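Local coordinates for TIR-NB-LRR type resistance protein RPV1 (Vitis rotundifolia, PDB 5KU7) that is a plant disease-resistance protein of the TIR-NB-LRR class, represented here by its TIR domain, a flavodoxin-like fold built round a parallel five-stranded sheet, at residues 8-13 with 61-66; 34-39 with 164-169; 17-22 with 65-70. All blocks are in the same frame, centred on the assembly; numbering follows the deposited sequence.

Contact 1: 8-13 with 61-66; sequences YDVFLS and SRSSVI
F11 and S64 face each other as a parallel pair on adjacent strands, and the ladder around them ties 8-13 to 61-66. The backbone bonds carry most of it. F11 N donates to S63 O (2.7 Å) and F11 O accepts from V65 N, so F11 bonds to the residues before and after S64. S13 N then reaches V65 O at 2.9 Å. Nearer the start, R62 N donates a hydrogen bond to Y8 O, just where both chains turn a corner at D9 and R62.

Side-chain polar bonds fill that corner. With its OG set between the backbone N and the carbonyl carbon (chi1 68°), S63 donates to D9 O at 2.9 Å. R62 and D9 run side by side in a salt bridge: R62 NH1 meets D9 OD1 at 3.2 Å, nearly straight at 171°. The oxygen lies in the guanidinium plane, whereas NH1 comes from above the carboxylate, the two planes being 88° apart. The other oxygen, D9 OD2, takes R37 N, and R62 NH2 binds L169 O.

Apolar contact falls on the face bearing V10, L12 and V65, where V10 CG1 touches V65 CG2 at 3.6 Å and L12 CD2 lies 4.0 Å from V65 CB. S61 OG, bonded to A57 O, packs against F11 CB (3.5 Å) on the other face.

The chemistry is that of a buried parallel sheet: backbone hydrogen bonds between the strands from F11 onward, and at the corner a charge pair whose two members each have a second partner, probably limiting their freedom to turn.

Contact 2: 34-39 with 164-169; sequences RGIRTF and SIFRQL
I36 CG1 stands anti to its own carbonyl carbon (chi1 -54°) and CD1 continues the chain outward (chi2 176°), an extended branch that reaches segment 164-169 of helix 154-175; F166 answers with CG anti to its backbone N (chi1 177°), which carries its ring alongside that branch toward R34. The ring and the isoleucine therefore meet with I36 CG1 at the ring edge, near its plane.

The tip of the isoleucine does most of the touching. I36 CD1 rests on the helix backbone and the root of the phenylalanine, 4.0 Å from both F166 CA and F166 CB, and lies 4.1 Å from I165 CG2. Its other branch is used separately: I36 CG2 meets L169 CD1 at 4.2 Å, the two side chains crossing at about a right angle. One residue thus spans I165, F166 and L169.

Farther along the ring, F166 CE2 comes within 3.6 Å of R34 O, while R34 CB is 4.3 Å from F166 CD2. The guanidinium of R34 is engaged elsewhere, with NE bonded to N163 OD1 and NH1 to A30 O. G35, at positive phi, is the C-prime residue of a Schellman motif that ends helix 23-33, and this turn leads the chain directly into I36.

Helix 154-175 covers this side of the sheet through L169, which packs on V10 and F97, and I36 extends that cover to the loop before strand 38-39. The chemistry of the contact is largely apolar, with one backbone carbonyl, R34 O, beside the ring and the polar bonds of R34 flanking it.

Contact 3: 17-22 with 65-70; sequences EDTRYN and VIVFSE
D18 meets S69 where helix 16-19 approaches segment 65-70, and the aspartate can be followed outward atom by atom. Its CB points at the other segment and already lies 3.3 Å from S69 OG. From there CG is directed anti to the carbonyl carbon of D18 (chi1 -67°), and this places the carboxylate beside the serine, D18 CG standing 3.4 Å from S69 OG. At the tip, D18 OD2 accepts a hydrogen bond from S69 OG at 2.7 Å through its anti lone pair, the one turned away from the other oxygen. The same D18 OD2 also takes N71 N, so two donors, S69 OG and N71 N, share one carboxylate oxygen.

The serine meets it by a torsion of its own: S69 OG sits between the backbone N and the carbonyl carbon (chi1 53°). S69 is a buried residue, and with two donors on its oxygen D18 is probably favoured in the ionised form. The nearby carboxylate of E70 may work the other way, D18 OD1 and E70 OE1 being 5.2 Å apart and of like charge.

T19 packs next to the bond. Its methyl, T19 CG2, lies 3.9 Å from S69 CB, while T19 OG1, bonded to T24 OG1, comes tip to tip with V67 CG1 at 4.0 Å. On the same short segment, E17 N and R20 NH2 bond to malonic acid, in a pocket completed by R15 and G16, and Y21 packs on R152 and Y153 of the second subunit.

Helix 16-19 follows directly on strand 8-14, the parallel neighbour of strand 61-68, and the contact therefore links the two beyond their pairing in the sheet. V67 also packs on F23, T24 and L27 of helix 23-33, and with T19 on Y101 of strand 95-101.

How the contacts relate
All three contacts lie in one TIR domain and reach its parallel sheet. Contact 1 joins strands 8-14 and 61-68 near the middle of that sheet; contact 2, its centre about 9 Å away, brings helix 154-175 to the chain leading into the neighbouring edge strand 38-39. Contact 3 has its centre about 14 Å from that of contact 1, farther along strand 61-68, and shares V65 and I66 with it. Contacts 2 and 3, about 18 Å apart between centres, still touch where I165 CD1 packs on V65 CG2. Along the chain the segments come in the order 8-13, 17-22, 34-39, then 61-70, and finally 164-169, so the last helix closes back onto the earliest strands.

Contact 1: 8-13 with 61-66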
loop_
_atom_site.group_PDB
_atom_site.type_symbol
_atom_site.label_atom_id
_atom_site.label_comp_id
_atom_site.label_asym_id
_atom_site.label_seq_id
_atom_site.Cartn_x
_atom_site.Cartn_y
_atom_site.Cartn_z
ATOM N N TYR A 8 12.575 7.879 20.072
ATOM C CA TYR A 8 11.555 7.210 19.276
ATOM C C TYR A 8 11.171 5.856 19.851
ATOM O O TYR A 8 11.983 5.189 20.492
ATOM C CB TYR A 8 12.047 7.038 17.839
ATOM C CG TYR A 8 12.493 8.336 17.175
ATOM C CD1 TYR A 8 11.576 9.143 16.521
ATOM C CD2 TYR A 8 13.827 8.757 17.222
ATOM C CE1 TYR A 8 11.965 10.316 15.913
ATOM C CE2 TYR A 8 14.229 9.936 16.618
ATOM C CZ TYR A 8 13.290 10.708 15.964
ATOM O OH TYR A 8 13.656 11.883 15.354
ATOM N N ASP A 9 9.931 5.446 19.616
ATOM C CA ASP A 9 9.501 4.101 19.985
ATOM C C ASP A 9 9.981 3.080 18.958
ATOM O O ASP A 9 10.387 1.973 19.300
ATOM C CB ASP A 9 7.990 4.077 20.137
ATOM C CG ASP A 9 7.530 4.945 21.286
ATOM O OD1 ASP A 9 8.138 4.843 22.374
ATOM O OD2 ASP A 9 6.608 5.762 21.098
ATOM N N VAL A 10 9.950 3.483 17.694
ATOM C CA VAL A 10 10.315 2.611 16.594
ATOM C C VAL A 10 11.197 3.303 15.553
ATOM O O VAL A 10 10.916 4.426 15.109
ATOM C CB VAL A 10 9.063 2.072 15.883
ATOM C CG1 VAL A 10 9.439 1.416 14.558
ATOM C CG2 VAL A 10 8.332 1.093 16.792
ATOM N N PHE A 11 12.276 2.625 15.179
ATOM C CA PHE A 11 13.055 3.010 14.008
ATOM C C PHE A 11 12.644 2.089 12.861
ATOM O O PHE A 11 12.728 0.862 12.978
ATOM C CB PHE A 11 14.571 2.930 14.283
ATOM C CG PHE A 11 15.426 3.247 13.089
ATOM C CD1 PHE A 11 15.783 2.253 12.191
ATOM C CD2 PHE A 11 15.878 4.544 12.859
ATOM C CE1 PHE A 11 16.571 2.542 11.077
ATOM C CE2 PHE A 11 16.672 4.838 11.753
ATOM C CZ PHE A 11 17.014 3.832 10.863
ATOM N N LEU A 12 12.176 2.691 11.771
ATOM C CA LEU A 12 11.765 1.964 10.575
ATOM C C LEU A 12 12.905 1.741 9.594
ATOM O O LEU A 12 13.317 2.674 8.911
ATOM C CB LEU A 12 10.670 2.725 9.845
ATOM C CG LEU A 12 9.285 2.155 9.948
ATOM C CD1 LEU A 12 8.329 3.020 9.131
ATOM C CD2 LEU A 12 9.371 0.719 9.427
ATOM N N SER A 13 13.382 0.506 9.483
ATOM C CA SER A 13 14.398 0.184 8.489
ATOM C C SER A 13 13.762 -0.491 7.272
ATOM O O SER A 13 13.064 -1.490 7.397
ATOM C CB SER A 13 15.479 -0.703 9.106
ATOM O OG SER A 13 16.405 -1.171 8.142
ATOM N N SER A 61 16.120 4.944 19.659
ATOM C CA SER A 61 14.837 4.283 19.455
ATOM C C SER A 61 14.695 3.090 20.395
ATOM O O SER A 61 15.664 2.377 20.635
ATOM C CB SER A 61 14.686 3.831 17.996
ATOM O OG SER A 61 14.574 4.945 17.115
ATOM N N ARG A 62 13.490 2.885 20.933
ATOM C CA ARG A 62 13.228 1.741 21.818
ATOM C C ARG A 62 13.238 0.435 21.041
ATOM O O ARG A 62 13.551 -0.612 21.585
ATOM C CB ARG A 62 11.891 1.893 22.539
ATOM C CG ARG A 62 11.815 3.063 23.487
ATOM C CD ARG A 62 10.407 3.192 23.986
ATOM N NE ARG A 62 9.991 1.953 24.633
ATOM C CZ ARG A 62 8.732 1.527 24.720
ATOM N NH1 ARG A 62 7.745 2.230 24.159
ATOM N NH2 ARG A 62 8.468 0.377 25.345
ATOM N N SER A 63 12.921 0.505 19.753
ATOM C CA SER A 63 12.945 -0.688 18.920
ATOM C C SER A 63 13.113 -0.330 17.465
ATOM O O SER A 63 13.022 0.839 17.084
ATOM C CB SER A 63 11.658 -1.502 19.090
ATOM O OG SER A 63 10.543 -0.805 18.559
ATOM N N SER A 64 13.358 -1.348 16.649
ATOM C CA SER A 64 13.347 -1.195 15.203
ATOM C C SER A 64 12.344 -2.160 14.550
ATOM O O SER A 64 12.137 -3.280 15.029
ATOM C CB SER A 64 14.742 -1.417 14.626
ATOM O OG SER A 64 15.630 -0.404 15.050
ATOM N N VAL A 65 11.702 -1.702 13.478
ATOM C CA VAL A 65 10.890 -2.563 12.628
ATOM C C VAL A 65 11.634 -2.686 11.325
ATOM O O VAL A 65 11.953 -1.671 10.711
ATOM C CB VAL A 65 9.488 -1.997 12.353
ATOM C CG1 VAL A 65 8.800 -2.841 11.309
ATOM C CG2 VAL A 65 8.660 -1.960 13.606
ATOM N N ILE A 66 11.936 -3.910 10.907
ATOM C CA ILE A 66 12.658 -4.102 9.663
ATOM C C ILE A 66 11.733 -4.589 8.565
ATOM O O ILE A 66 11.116 -5.646 8.683
ATOM C CB ILE A 66 13.808 -5.094 9.815
ATOM C CG1 ILE A 66 14.962 -4.469 10.615
ATOM C CG2 ILE A 66 14.329 -5.450 8.448
ATOM C CD1 ILE A 66 14.777 -4.498 12.095
#

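Contact 2: 34-39 with 164-169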
loop_
_atom_site.group_PDB
_atom_site.type_symbol
_atom_site.label_atom_id
_atom_site.label_comp_id
_atom_site.label_asym_id
_atom_site.label_seq_id
_atom_site.Cartn_x
_atom_site.Cartn_y
_atom_site.Cartn_z
ATOM N N ARG A 34 -1.336 4.789 16.414
ATOM C CA ARG A 34 -1.378 4.069 17.685
ATOM C C ARG A 34 -0.508 4.749 18.735
ATOM O O ARG A 34 -0.251 4.191 19.792
ATOM C CB ARG A 34 -0.931 2.614 17.495
ATOM C CG ARG A 34 -2.048 1.696 17.065
ATOM C CD ARG A 34 -1.514 0.505 16.293
ATOM N NE ARG A 34 -2.587 -0.349 15.775
ATOM C CZ ARG A 34 -3.142 -0.216 14.570
ATOM N NH1 ARG A 34 -2.736 0.742 13.726
ATOM N NH2 ARG A 34 -4.107 -1.047 14.202
ATOM N N GLY A 35 -0.027 5.945 18.428
ATOM C CA GLY A 35 0.791 6.685 19.368
ATOM C C GLY A 35 2.198 6.134 19.485
ATOM O O GLY A 35 2.928 6.459 20.421
ATOM N N ILE A 36 2.589 5.325 18.509
ATOM C CA ILE A 36 3.946 4.808 18.435
ATOM C C ILE A 36 4.857 5.793 17.695
ATOM O O ILE A 36 4.808 5.908 16.470
ATOM C CB ILE A 36 3.975 3.437 17.744
ATOM C CG1 ILE A 36 2.992 2.488 18.463
ATOM C CG2 ILE A 36 5.378 2.872 17.762
ATOM C CD1 ILE A 36 2.828 1.095 17.836
ATOM N N ARG A 37 5.669 6.534 18.452
ATOM C CA ARG A 37 6.552 7.518 17.836
ATOM C C ARG A 37 7.615 6.826 16.981
ATOM O O ARG A 37 8.446 6.089 17.490
ATOM C CB ARG A 37 7.206 8.418 18.884
ATOM C CG ARG A 37 7.264 9.855 18.400
ATOM C CD ARG A 37 8.229 10.740 19.151
ATOM N NE ARG A 37 8.463 11.974 18.396
ATOM C CZ ARG A 37 9.365 12.899 18.709
ATOM N NH1 ARG A 37 10.140 12.742 19.778
ATOM N NH2 ARG A 37 9.494 13.984 17.952
ATOM N N THR A 38 7.598 7.100 15.682
ATOM C CA THR A 38 8.393 6.339 14.733
ATOM C C THR A 38 9.317 7.197 13.910
ATOM O O THR A 38 8.914 8.236 13.392
ATOM C CB THR A 38 7.470 5.560 13.785
ATOM O OG1 THR A 38 6.647 4.705 14.579
ATOM C CG2 THR A 38 8.265 4.723 12.777
ATOM N N PHE A 39 10.564 6.757 13.783
ATOM C CA PHE A 39 11.496 7.446 12.900
ATOM C C PHE A 39 11.505 6.773 11.550
ATOM O O PHE A 39 11.878 5.605 11.427
ATOM C CB PHE A 39 12.914 7.475 13.476
ATOM C CG PHE A 39 13.930 8.151 12.569
ATOM C CD1 PHE A 39 14.460 7.478 11.468
ATOM C CD2 PHE A 39 14.360 9.441 12.830
ATOM C CE1 PHE A 39 15.375 8.085 10.634
ATOM C CE2 PHE A 39 15.298 10.067 12.004
ATOM C CZ PHE A 39 15.804 9.391 10.909
ATOM N N SER A 164 0.203 -5.856 17.541
ATOM C CA SER A 164 1.187 -6.657 18.244
ATOM C C SER A 164 2.367 -5.804 18.749
ATOM O O SER A 164 2.772 -5.924 19.906
ATOM C CB SER A 164 1.682 -7.774 17.322
ATOM O OG SER A 164 2.782 -8.454 17.891
ATOM N N ILE A 165 2.868 -4.903 17.903
ATOM C CA ILE A 165 3.973 -4.019 18.290
ATOM C C ILE A 165 3.545 -3.089 19.418
ATOM O O ILE A 165 4.306 -2.832 20.359
ATOM C CB ILE A 165 4.484 -3.185 17.087
ATOM C CG1 ILE A 165 5.197 -4.092 16.087
ATOM C CG2 ILE A 165 5.461 -2.092 17.535
ATOM C CD1 ILE A 165 5.637 -3.358 14.841
ATOM N N PHE A 166 2.320 -2.587 19.335
ATOM C CA PHE A 166 1.803 -1.769 20.418
ATOM C C PHE A 166 1.767 -2.529 21.748
ATOM O O PHE A 166 2.314 -2.047 22.734
ATOM C CB PHE A 166 0.413 -1.230 20.076
ATOM C CG PHE A 166 -0.214 -0.429 21.195
ATOM C CD1 PHE A 166 -1.107 -1.025 22.080
ATOM C CD2 PHE A 166 0.071 0.909 21.354
ATOM C CE1 PHE A 166 -1.703 -0.291 23.099
ATOM C CE2 PHE A 166 -0.516 1.647 22.380
ATOM C CZ PHE A 166 -1.402 1.042 23.254
ATOM N N ARG A 167 1.156 -3.717 21.764
ATOM C CA ARG A 167 1.084 -4.513 22.982
ATOM C C ARG A 167 2.495 -4.823 23.518
ATOM O O ARG A 167 2.738 -4.748 24.719
ATOM C CB ARG A 167 0.312 -5.828 22.759
ATOM C CG ARG A 167 0.113 -6.598 24.082
ATOM C CD ARG A 167 -0.421 -8.027 23.933
ATOM N NE ARG A 167 -1.879 -8.116 23.858
ATOM C CZ ARG A 167 -2.588 -9.146 24.323
ATOM N NH1 ARG A 167 -1.979 -10.167 24.920
ATOM N NH2 ARG A 167 -3.912 -9.152 24.208
ATOM N N GLN A 168 3.428 -5.157 22.630
ATOM C CA GLN A 168 4.762 -5.541 23.084
ATOM C C GLN A 168 5.529 -4.335 23.633
ATOM O O GLN A 168 6.168 -4.441 24.679
ATOM C CB GLN A 168 5.567 -6.201 21.958
ATOM C CG GLN A 168 4.997 -7.529 21.487
ATOM C CD GLN A 168 5.904 -8.258 20.522
ATOM O OE1 GLN A 168 7.006 -8.676 20.879
ATOM N NE2 GLN A 168 5.427 -8.445 19.295
ATOM N N LEU A 169 5.383 -3.172 23.010
ATOM C CA LEU A 169 6.127 -2.001 23.479
ATOM C C LEU A 169 5.491 -1.453 24.733
ATOM O O LEU A 169 6.172 -0.896 25.588
ATOM C CB LEU A 169 6.185 -0.899 22.421
ATOM C CG LEU A 169 7.020 -1.206 21.182
ATOM C CD1 LEU A 169 6.992 0.007 20.300
ATOM C CD2 LEU A 169 8.468 -1.549 21.612
#

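Contact 3: 17-22 with 65-70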
loop_
_atom_site.group_PDB
_atom_site.type_symbol
_atom_site.label_atom_id
_atom_site.label_comp_id
_atom_site.label_asym_id
_atom_site.label_seq_id
_atom_site.Cartn_x
_atom_site.Cartn_y
_atom_site.Cartn_z
ATOM N N GLU A 17 13.733 1.974 -2.382
ATOM C CA GLU A 17 13.380 1.579 -3.734
ATOM C C GLU A 17 12.277 0.519 -3.796
ATOM O O GLU A 17 11.507 0.481 -4.744
ATOM C CB GLU A 17 14.636 1.084 -4.457
ATOM C CG GLU A 17 14.605 1.267 -5.957
ATOM C CD GLU A 17 15.858 0.748 -6.635
ATOM O OE1 GLU A 17 16.081 -0.485 -6.642
ATOM O OE2 GLU A 17 16.621 1.584 -7.172
ATOM N N ASP A 18 12.190 -0.350 -2.800
ATOM C CA ASP A 18 11.130 -1.361 -2.818
ATOM C C ASP A 18 9.810 -0.835 -2.262
ATOM O O ASP A 18 8.768 -1.004 -2.883
ATOM C CB ASP A 18 11.527 -2.598 -2.010
ATOM C CG ASP A 18 12.663 -3.367 -2.619
ATOM O OD1 ASP A 18 12.866 -3.269 -3.846
ATOM O OD2 ASP A 18 13.358 -4.081 -1.858
ATOM N N THR A 19 9.853 -0.182 -1.103
ATOM C CA THR A 19 8.638 0.012 -0.306
ATOM C C THR A 19 8.442 1.414 0.260
ATOM O O THR A 19 7.555 1.608 1.095
ATOM C CB THR A 19 8.639 -0.932 0.914
ATOM O OG1 THR A 19 9.758 -0.594 1.748
ATOM C CG2 THR A 19 8.747 -2.404 0.493
ATOM N N ARG A 20 9.268 2.382 -0.149
ATOM C CA ARG A 20 9.231 3.704 0.487
ATOM C C ARG A 20 7.857 4.352 0.417
ATOM O O ARG A 20 7.319 4.832 1.417
ATOM C CB ARG A 20 10.221 4.682 -0.158
ATOM C CG ARG A 20 10.060 6.126 0.394
ATOM C CD ARG A 20 11.138 7.088 -0.165
ATOM N NE ARG A 20 12.473 6.768 0.329
ATOM C CZ ARG A 20 12.954 7.154 1.504
ATOM N NH1 ARG A 20 12.204 7.883 2.320
ATOM N NH2 ARG A 20 14.188 6.805 1.869
ATOM N N TYR A 21 7.305 4.388 -0.786
ATOM C CA TYR A 21 6.122 5.167 -1.034
ATOM C C TYR A 21 4.841 4.413 -0.798
ATOM O O TYR A 21 3.779 5.016 -0.776
ATOM C CB TYR A 21 6.147 5.706 -2.463
ATOM C CG TYR A 21 7.268 6.673 -2.642
ATOM C CD1 TYR A 21 7.265 7.882 -1.972
ATOM C CD2 TYR A 21 8.365 6.357 -3.433
ATOM C CE1 TYR A 21 8.300 8.774 -2.116
ATOM C CE2 TYR A 21 9.402 7.243 -3.590
ATOM C CZ TYR A 21 9.366 8.447 -2.926
ATOM O OH TYR A 21 10.407 9.328 -3.073
ATOM N N ASN A 22 4.919 3.099 -0.634
ATOM C CA ASN A 22 3.679 2.357 -0.447
ATOM C C ASN A 22 3.650 1.655 0.909
ATOM O O ASN A 22 3.225 2.262 1.900
ATOM C CB ASN A 22 3.442 1.384 -1.624
ATOM C CG ASN A 22 4.737 0.801 -2.184
ATOM O OD1 ASN A 22 5.444 0.045 -1.514
ATOM N ND2 ASN A 22 5.025 1.121 -3.438
ATOM N N VAL A 65 11.702 -1.702 13.478
ATOM C CA VAL A 65 10.890 -2.563 12.628
ATOM C C VAL A 65 11.634 -2.686 11.325
ATOM O O VAL A 65 11.953 -1.671 10.711
ATOM C CB VAL A 65 9.488 -1.997 12.353
ATOM C CG1 VAL A 65 8.800 -2.841 11.309
ATOM C CG2 VAL A 65 8.660 -1.960 13.606
ATOM N N ILE A 66 11.936 -3.910 10.907
ATOM C CA ILE A 66 12.658 -4.102 9.663
ATOM C C ILE A 66 11.733 -4.589 8.565
ATOM O O ILE A 66 11.116 -5.646 8.683
ATOM C CB ILE A 66 13.808 -5.094 9.815
ATOM C CG1 ILE A 66 14.962 -4.469 10.615
ATOM C CG2 ILE A 66 14.329 -5.450 8.448
ATOM C CD1 ILE A 66 14.777 -4.498 12.095
ATOM N N VAL A 67 11.609 -3.794 7.509
ATOM C CA VAL A 67 10.852 -4.212 6.346
ATOM C C VAL A 67 11.803 -4.881 5.372
ATOM O O VAL A 67 12.366 -4.239 4.482
ATOM C CB VAL A 67 10.142 -3.036 5.676
ATOM C CG1 VAL A 67 9.278 -3.516 4.497
ATOM C CG2 VAL A 67 9.305 -2.289 6.699
ATOM N N PHE A 68 12.040 -6.165 5.594
ATOM C CA PHE A 68 12.808 -6.946 4.640
ATOM C C PHE A 68 12.001 -7.053 3.350
ATOM O O PHE A 68 10.855 -7.528 3.349
ATOM C CB PHE A 68 13.126 -8.337 5.189
ATOM C CG PHE A 68 14.235 -8.356 6.213
ATOM C CD1 PHE A 68 15.493 -7.850 5.905
ATOM C CD2 PHE A 68 14.023 -8.883 7.475
ATOM C CE1 PHE A 68 16.535 -7.876 6.848
ATOM C CE2 PHE A 68 15.050 -8.909 8.410
ATOM C CZ PHE A 68 16.308 -8.394 8.091
ATOM N N SER A 69 12.597 -6.590 2.261
ATOM C CA SER A 69 11.969 -6.646 0.948
ATOM C C SER A 69 13.007 -7.158 -0.037
ATOM O O SER A 69 14.191 -7.249 0.300
ATOM C CB SER A 69 11.431 -5.270 0.532
ATOM O OG SER A 69 12.446 -4.280 0.627
ATOM N N GLU A 70 12.564 -7.445 -1.253
ATOM C CA GLU A 70 13.363 -8.147 -2.257
ATOM C C GLU A 70 14.803 -7.645 -2.399
ATOM O O GLU A 70 15.734 -8.451 -2.546
ATOM C CB GLU A 70 12.662 -8.063 -3.615
ATOM C CG GLU A 70 13.156 -9.078 -4.646
ATOM C CD GLU A 70 12.630 -8.786 -6.040
ATOM O OE1 GLU A 70 11.923 -7.773 -6.197
ATOM O OE2 GLU A 70 12.902 -9.571 -6.970
#